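Lovastatin nonaketide synthase, polyketide synthase component (Aspergillus terreus, PDB 7CPX) builds the nonaketide core of lovastatin, dihydromonacolin L, from malonyl-CoA through repeated condensation and reduction with a single methylation, working as a homodimer with the partner protein LovC. Local coordinates at residues A[569-581]-A[875-887]. The protein carries 2 engineered substitutions. Sequence-based numbering, arbitrary orientation.
Sequences QWPGMLKNLIEAS and GCLERGKNDLDSF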
ATOM      1  N   GLN A 569     -82.549 -15.044 -20.780  1.00202.32           N
ATOM      2  CA  GLN A 569     -81.975 -16.123 -21.569  1.00202.32           C
ATOM      3  C   GLN A 569     -81.554 -15.609 -22.940  1.00202.32           C
ATOM      4  O   GLN A 569     -82.300 -14.880 -23.600  1.00202.32           O
ATOM      5  CB  GLN A 569     -82.974 -17.275 -21.708  1.00202.32           C
ATOM      6  CG  GLN A 569     -84.100 -17.052 -22.715  1.00202.32           C
ATOM      7  CD  GLN A 569     -84.978 -15.864 -22.373  1.00202.32           C
ATOM      8  OE1 GLN A 569     -84.825 -15.245 -21.321  1.00202.32           O
ATOM      9  NE2 GLN A 569     -85.906 -15.541 -23.266  1.00202.32           N
ATOM     10  N   TRP A 570     -80.356 -15.988 -23.358  1.00196.70           N
ATOM     11  CA  TRP A 570     -79.798 -15.589 -24.637  1.00196.70           C
ATOM     12  C   TRP A 570     -79.969 -16.701 -25.659  1.00196.70           C
ATOM     13  O   TRP A 570     -80.100 -17.875 -25.301  1.00196.70           O
ATOM     14  CB  TRP A 570     -78.312 -15.247 -24.483  1.00196.70           C
ATOM     15  CG  TRP A 570     -78.013 -14.413 -23.274  1.00196.70           C
ATOM     16  CD1 TRP A 570     -77.134 -14.708 -22.272  1.00196.70           C
ATOM     17  CD2 TRP A 570     -78.601 -13.152 -22.933  1.00196.70           C
ATOM     18  NE1 TRP A 570     -77.132 -13.705 -21.333  1.00196.70           N
ATOM     19  CE2 TRP A 570     -78.024 -12.738 -21.715  1.00196.70           C
ATOM     20  CE3 TRP A 570     -79.555 -12.330 -23.542  1.00196.70           C
ATOM     21  CZ2 TRP A 570     -78.373 -11.540 -21.094  1.00196.70           C
ATOM     22  CZ3 TRP A 570     -79.897 -11.140 -22.923  1.00196.70           C
ATOM     23  CH2 TRP A 570     -79.307 -10.757 -21.712  1.00196.70           C
ATOM     24  N   PRO A 571     -79.991 -16.371 -26.948  1.00195.68           N
ATOM     25  CA  PRO A 571     -80.135 -17.418 -27.966  1.00195.68           C
ATOM     26  C   PRO A 571     -78.947 -18.369 -27.963  1.00195.68           C
ATOM     27  O   PRO A 571     -77.801 -17.966 -27.751  1.00195.68           O
ATOM     28  CB  PRO A 571     -80.227 -16.629 -29.276  1.00195.68           C
ATOM     29  CG  PRO A 571     -79.561 -15.329 -28.987  1.00195.68           C
ATOM     30  CD  PRO A 571     -79.858 -15.032 -27.549  1.00195.68           C
ATOM     31  N   GLY A 572     -79.235 -19.644 -28.204  1.00195.49           N
ATOM     32  CA  GLY A 572     -78.182 -20.636 -28.366  1.00195.49           C
ATOM     33  C   GLY A 572     -77.285 -20.804 -27.159  1.00195.49           C
ATOM     34  O   GLY A 572     -76.060 -20.903 -27.310  1.00195.49           O
ATOM     35  N   MET A 573     -77.861 -20.836 -25.962  1.00193.03           N
ATOM     36  CA  MET A 573     -77.071 -21.081 -24.764  1.00193.03           C
ATOM     37  C   MET A 573     -76.736 -22.564 -24.642  1.00193.03           C
ATOM     38  O   MET A 573     -77.527 -23.436 -25.012  1.00193.03           O
ATOM     39  CB  MET A 573     -77.822 -20.609 -23.519  1.00193.03           C
ATOM     40  CG  MET A 573     -78.113 -19.115 -23.492  1.00193.03           C
ATOM     41  SD  MET A 573     -76.853 -18.133 -22.650  1.00193.03           S
ATOM     42  CE  MET A 573     -75.524 -18.154 -23.851  1.00193.03           C
ATOM     43  N   LEU A 574     -75.542 -22.844 -24.121  1.00190.03           N
ATOM     44  CA  LEU A 574     -74.991 -24.184 -23.943  1.00190.03           C
ATOM     45  C   LEU A 574     -74.733 -24.898 -25.262  1.00190.03           C
ATOM     46  O   LEU A 574     -74.390 -26.087 -25.245  1.00190.03           O
ATOM     47  CB  LEU A 574     -75.893 -25.086 -23.088  1.00190.03           C
ATOM     48  CG  LEU A 574     -76.159 -24.692 -21.635  1.00190.03           C
ATOM     49  CD1 LEU A 574     -76.882 -25.827 -20.922  1.00190.03           C
ATOM     50  CD2 LEU A 574     -74.874 -24.330 -20.908  1.00190.03           C
ATOM     51  N   LYS A 575     -74.880 -24.226 -26.405  1.00189.30           N
ATOM     52  CA  LYS A 575     -74.678 -24.899 -27.682  1.00189.30           C
ATOM     53  C   LYS A 575     -73.251 -25.420 -27.801  1.00189.30           C
ATOM     54  O   LYS A 575     -73.023 -26.546 -28.257  1.00189.30           O
ATOM     55  CB  LYS A 575     -75.009 -23.950 -28.834  1.00189.30           C
ATOM     56  CG  LYS A 575     -74.113 -22.724 -28.915  1.00189.30           C
ATOM     57  CD  LYS A 575     -74.562 -21.782 -30.019  1.00189.30           C
ATOM     58  CE  LYS A 575     -73.603 -20.615 -30.179  1.00189.30           C
ATOM     59  NZ  LYS A 575     -73.525 -19.778 -28.951  1.00189.30           N
ATOM     60  N   ASN A 576     -72.274 -24.609 -27.392  1.00183.00           N
ATOM     61  CA  ASN A 576     -70.883 -25.043 -27.460  1.00183.00           C
ATOM     62  C   ASN A 576     -70.556 -26.027 -26.343  1.00183.00           C
ATOM     63  O   ASN A 576     -69.834 -27.006 -26.564  1.00183.00           O
ATOM     64  CB  ASN A 576     -69.957 -23.830 -27.400  1.00183.00           C
ATOM     65  CG  ASN A 576     -70.355 -22.746 -28.380  1.00183.00           C
ATOM     66  OD1 ASN A 576     -70.650 -21.617 -27.989  1.00183.00           O
ATOM     67  ND2 ASN A 576     -70.366 -23.084 -29.665  1.00183.00           N
ATOM     68  N   LEU A 577     -71.081 -25.788 -25.138  1.00181.15           N
ATOM     69  CA  LEU A 577     -70.838 -26.710 -24.033  1.00181.15           C
ATOM     70  C   LEU A 577     -71.396 -28.093 -24.337  1.00181.15           C
ATOM     71  O   LEU A 577     -70.732 -29.108 -24.096  1.00181.15           O
ATOM     72  CB  LEU A 577     -71.453 -26.161 -22.745  1.00181.15           C
ATOM     73  CG  LEU A 577     -70.587 -25.207 -21.920  1.00181.15           C
ATOM     74  CD1 LEU A 577     -71.437 -24.461 -20.905  1.00181.15           C
ATOM     75  CD2 LEU A 577     -69.477 -25.967 -21.215  1.00181.15           C
ATOM     76  N   ILE A 578     -72.617 -28.153 -24.867  1.00188.20           N
ATOM     77  CA  ILE A 578     -73.234 -29.440 -25.170  1.00188.20           C
ATOM     78  C   ILE A 578     -72.464 -30.159 -26.269  1.00188.20           C
ATOM     79  O   ILE A 578     -72.241 -31.374 -26.197  1.00188.20           O
ATOM     80  CB  ILE A 578     -74.712 -29.240 -25.549  1.00188.20           C
ATOM     81  CG1 ILE A 578     -75.497 -28.755 -24.327  1.00188.20           C
ATOM     82  CG2 ILE A 578     -75.295 -30.533 -26.108  1.00188.20           C
ATOM     83  CD1 ILE A 578     -76.911 -28.309 -24.630  1.00188.20           C
ATOM     84  N   GLU A 579     -72.043 -29.427 -27.297  1.00186.72           N
ATOM     85  CA  GLU A 579     -71.377 -30.010 -28.451  1.00186.72           C
ATOM     86  C   GLU A 579     -69.866 -30.106 -28.280  1.00186.72           C
ATOM     87  O   GLU A 579     -69.169 -30.458 -29.237  1.00186.72           O
ATOM     88  CB  GLU A 579     -71.704 -29.198 -29.707  1.00186.72           C
ATOM     89  CG  GLU A 579     -73.166 -29.255 -30.118  1.00186.72           C
ATOM     90  CD  GLU A 579     -73.597 -30.640 -30.560  1.00186.72           C
ATOM     91  OE1 GLU A 579     -72.721 -31.516 -30.719  1.00186.72           O
ATOM     92  OE2 GLU A 579     -74.813 -30.854 -30.748  1.00186.72           O
ATOM     93  N   ALA A 580     -69.345 -29.800 -27.092  1.00177.46           N
ATOM     94  CA  ALA A 580     -67.915 -29.890 -26.829  1.00177.46           C
ATOM     95  C   ALA A 580     -67.560 -30.663 -25.568  1.00177.46           C
ATOM     96  O   ALA A 580     -66.385 -31.007 -25.397  1.00177.46           O
ATOM     97  CB  ALA A 580     -67.298 -28.488 -26.728  1.00177.46           C
ATOM     98  N   SER A 581     -68.514 -30.946 -24.688  1.00177.30           N
ATOM     99  CA  SER A 581     -68.240 -31.643 -23.432  1.00177.30           C
ATOM    100  C   SER A 581     -69.125 -32.875 -23.312  1.00177.30           C
ATOM    101  O   SER A 581     -70.357 -32.735 -23.178  1.00177.30           O
ATOM    102  CB  SER A 581     -68.472 -30.709 -22.245  1.00177.30           C
ATOM    103  OG  SER A 581     -68.304 -31.396 -21.017  1.00177.30           O
ATOM    104  N   GLY A 875     -69.616 -13.680 -13.855  1.00180.84           N
ATOM    105  CA  GLY A 875     -70.555 -14.294 -14.772  1.00180.84           C
ATOM    106  C   GLY A 875     -69.947 -15.522 -15.425  1.00180.84           C
ATOM    107  O   GLY A 875     -68.738 -15.600 -15.627  1.00180.84           O
ATOM    108  N   CYS A 876     -70.806 -16.491 -15.756  1.00180.77           N
ATOM    109  CA  CYS A 876     -70.361 -17.754 -16.327  1.00180.77           C
ATOM    110  C   CYS A 876     -70.975 -18.075 -17.681  1.00180.77           C
ATOM    111  O   CYS A 876     -70.520 -19.023 -18.333  1.00180.77           O
ATOM    112  CB  CYS A 876     -70.661 -18.910 -15.362  1.00180.77           C
ATOM    113  SG  CYS A 876     -72.408 -19.097 -14.957  1.00180.77           S
ATOM    114  N   LEU A 877     -71.989 -17.333 -18.123  1.00187.89           N
ATOM    115  CA  LEU A 877     -72.555 -17.500 -19.463  1.00187.89           C
ATOM    116  C   LEU A 877     -72.971 -16.112 -19.940  1.00187.89           C
ATOM    117  O   LEU A 877     -74.060 -15.633 -19.609  1.00187.89           O
ATOM    118  CB  LEU A 877     -73.726 -18.475 -19.464  1.00187.89           C
ATOM    119  CG  LEU A 877     -73.826 -19.398 -20.682  1.00187.89           C
ATOM    120  CD1 LEU A 877     -72.632 -20.341 -20.753  1.00187.89           C
ATOM    121  CD2 LEU A 877     -75.122 -20.187 -20.651  1.00187.89           C
ATOM    122  N   GLU A 878     -72.098 -15.472 -20.714  1.00185.61           N
ATOM    123  CA  GLU A 878     -72.307 -14.096 -21.130  1.00185.61           C
ATOM    124  C   GLU A 878     -73.305 -14.030 -22.285  1.00185.61           C
ATOM    125  O   GLU A 878     -73.817 -15.044 -22.766  1.00185.61           O
ATOM    126  CB  GLU A 878     -70.974 -13.453 -21.511  1.00185.61           C
ATOM    127  CG  GLU A 878     -70.144 -12.998 -20.320  1.00185.61           C
ATOM    128  CD  GLU A 878     -69.645 -14.153 -19.476  1.00185.61           C
ATOM    129  OE1 GLU A 878     -69.342 -15.220 -20.048  1.00185.61           O
ATOM    130  OE2 GLU A 878     -69.560 -13.994 -18.240  1.00185.61           O
ATOM    131  N   ARG A 879     -73.582 -12.809 -22.734  1.00189.63           N
ATOM    132  CA  ARG A 879     -74.595 -12.554 -23.754  1.00189.63           C
ATOM    133  C   ARG A 879     -73.975 -12.770 -25.129  1.00189.63           C
ATOM    134  O   ARG A 879     -73.248 -11.915 -25.639  1.00189.63           O
ATOM    135  CB  ARG A 879     -75.145 -11.139 -23.602  1.00189.63           C
ATOM    136  CG  ARG A 879     -76.423 -10.864 -24.380  1.00189.63           C
ATOM    137  CD  ARG A 879     -76.146 -10.261 -25.747  1.00189.63           C
ATOM    138  NE  ARG A 879     -77.350  -9.676 -26.327  1.00189.63           N
ATOM    139  CZ  ARG A 879     -78.245 -10.342 -27.044  1.00189.63           C
ATOM    140  NH1 ARG A 879     -78.103 -11.633 -27.305  1.00189.63           N
ATOM    141  NH2 ARG A 879     -79.311  -9.699 -27.510  1.00189.63           N
ATOM    142  N   GLY A 880     -74.262 -13.922 -25.731  1.00183.82           N
ATOM    143  CA  GLY A 880     -73.783 -14.222 -27.065  1.00183.82           C
ATOM    144  C   GLY A 880     -72.347 -14.681 -27.148  1.00183.82           C
ATOM    145  O   GLY A 880     -71.816 -14.795 -28.259  1.00183.82           O
ATOM    146  N   LYS A 881     -71.699 -14.949 -26.019  1.00180.87           N
ATOM    147  CA  LYS A 881     -70.311 -15.384 -26.017  1.00180.87           C
ATOM    148  C   LYS A 881     -70.227 -16.908 -26.021  1.00180.87           C
ATOM    149  O   LYS A 881     -71.201 -17.615 -25.755  1.00180.87           O
ATOM    150  CB  LYS A 881     -69.574 -14.815 -24.803  1.00180.87           C
ATOM    151  CG  LYS A 881     -69.836 -13.338 -24.550  1.00180.87           C
ATOM    152  CD  LYS A 881     -69.639 -12.497 -25.802  1.00180.87           C
ATOM    153  CE  LYS A 881     -69.802 -11.017 -25.500  1.00180.87           C
ATOM    154  NZ  LYS A 881     -70.054 -10.220 -26.731  1.00180.87           N
ATOM    155  N   ASN A 882     -69.035 -17.411 -26.331  1.00176.45           N
ATOM    156  CA  ASN A 882     -68.818 -18.852 -26.356  1.00176.45           C
ATOM    157  C   ASN A 882     -69.036 -19.442 -24.969  1.00176.45           C
ATOM    158  O   ASN A 882     -68.565 -18.898 -23.965  1.00176.45           O
ATOM    159  CB  ASN A 882     -67.406 -19.161 -26.850  1.00176.45           C
ATOM    160  CG  ASN A 882     -67.096 -20.642 -26.838  1.00176.45           C
ATOM    161  OD1 ASN A 882     -66.807 -21.218 -25.789  1.00176.45           O
ATOM    162  ND2 ASN A 882     -67.150 -21.269 -28.007  1.00176.45           N
ATOM    163  N   ASP A 883     -69.756 -20.564 -24.916  1.00180.95           N
ATOM    164  CA  ASP A 883     -70.081 -21.178 -23.631  1.00180.95           C
ATOM    165  C   ASP A 883     -68.821 -21.654 -22.917  1.00180.95           C
ATOM    166  O   ASP A 883     -68.640 -21.408 -21.717  1.00180.95           O
ATOM    167  CB  ASP A 883     -71.055 -22.335 -23.845  1.00180.95           C
ATOM    168  CG  ASP A 883     -72.297 -21.918 -24.607  1.00180.95           C
ATOM    169  OD1 ASP A 883     -72.773 -20.783 -24.397  1.00180.95           O
ATOM    170  OD2 ASP A 883     -72.795 -22.725 -25.420  1.00180.95           O
ATOM    171  N   LEU A 884     -67.933 -22.342 -23.641  1.00171.85           N
ATOM    172  CA  LEU A 884     -66.682 -22.782 -23.035  1.00171.85           C
ATOM    173  C   LEU A 884     -65.892 -21.587 -22.527  1.00171.85           C
ATOM    174  O   LEU A 884     -65.371 -21.603 -21.406  1.00171.85           O
ATOM    175  CB  LEU A 884     -65.838 -23.576 -24.037  1.00171.85           C
ATOM    176  CG  LEU A 884     -66.429 -24.810 -24.723  1.00171.85           C
ATOM    177  CD1 LEU A 884     -67.527 -25.446 -23.888  1.00171.85           C
ATOM    178  CD2 LEU A 884     -66.928 -24.458 -26.112  1.00171.85           C
ATOM    179  N   ASP A 885     -65.797 -20.536 -23.343  1.00165.18           N
ATOM    180  CA  ASP A 885     -65.072 -19.344 -22.923  1.00165.18           C
ATOM    181  C   ASP A 885     -65.738 -18.698 -21.717  1.00165.18           C
ATOM    182  O   ASP A 885     -65.055 -18.229 -20.805  1.00165.18           O
ATOM    183  CB  ASP A 885     -64.976 -18.349 -24.079  1.00165.18           C
ATOM    184  CG  ASP A 885     -64.229 -18.913 -25.272  1.00165.18           C
ATOM    185  OD1 ASP A 885     -63.803 -20.085 -25.208  1.00165.18           O
ATOM    186  OD2 ASP A 885     -64.066 -18.183 -26.272  1.00165.18           O
ATOM    187  N   SER A 886     -67.070 -18.669 -21.689  1.00173.53           N
ATOM    188  CA  SER A 886     -67.767 -18.057 -20.562  1.00173.53           C
ATOM    189  C   SER A 886     -67.465 -18.795 -19.261  1.00173.53           C
ATOM    190  O   SER A 886     -67.103 -18.181 -18.249  1.00173.53           O
ATOM    191  CB  SER A 886     -69.271 -18.037 -20.832  1.00173.53           C
ATOM    192  OG  SER A 886     -69.563 -17.365 -22.044  1.00173.53           O
ATOM    193  N   PHE A 887     -67.612 -20.122 -19.269  1.00167.19           N
ATOM    194  CA  PHE A 887     -67.364 -20.886 -18.051  1.00167.19           C
ATOM    195  C   PHE A 887     -65.893 -20.830 -17.654  1.00167.19           C
ATOM    196  O   PHE A 887     -65.564 -20.726 -16.462  1.00167.19           O
ATOM    197  CB  PHE A 887     -67.816 -22.332 -18.234  1.00167.19           C
ATOM    198  CG  PHE A 887     -67.618 -23.183 -17.017  1.00167.19           C
ATOM    199  CD1 PHE A 887     -68.525 -23.142 -15.972  1.00167.19           C
ATOM    200  CD2 PHE A 887     -66.522 -24.019 -16.913  1.00167.19           C
ATOM    201  CE1 PHE A 887     -68.343 -23.923 -14.847  1.00167.19           C
ATOM    202  CE2 PHE A 887     -66.335 -24.801 -15.794  1.00167.19           C
ATOM    203  CZ  PHE A 887     -67.245 -24.753 -14.758  1.00167.19           C
TER
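With CG of Asp883 turned anti to its own carbonyl carbon (chi1 -54°), the carboxylate reaches the start of helix 575-578, while CG of Arg879, anti to the backbone N (chi1 -166°), comes to lie over the indole of Trp570. Asp883 OD2 accepts from Asn576 N at 2.8 Å, the N-H coming to the anti side of the carboxylate, tilted out of its plane; the bond is bent, 143° at the hydrogen. The same oxygen sits 2.8 Å from Lys575 N, but at a poor angle for bonding. A weak return bond runs from Asp883 N to Asn576 OD1, 3.4 Å long but nearly straight, so that each residue receives from the other's backbone. The N-terminal end of helix 575-578, facing the carboxylate, would probably stabilise its negative charge.

Beside this polar exchange, Leu577 CD2 packs on Leu884 CD1, while Leu577 CG rests on Asp883 CB. Met573, bent along its chain, meets Leu877 tip to tip, and both also touch Val634 of helix 624-644. At the other end of the contact, Arg879 CG stands 3.4 Å from the centroid of the six-membered ring of Trp570, a CH-pi contact over the face. The guanidinium, at a shallow tilt to the indole, continues past CE3 toward Pro571 CD. Trp570 NE1 donates a hydrogen bond to His851 O.

Just before Asp883, Asn882 N-caps helix 883-898, its OD1 accepting from Asp885 N at 2.7 Å. Two helix starts thus meet in the malonyl-CoA:ACP transacylase domain, where the chain following the edge strand 872-875 of the parallel sheet packs against the segment 569-581, which follows its central strand 558-563, in an acyltransferase-family alpha/beta fold.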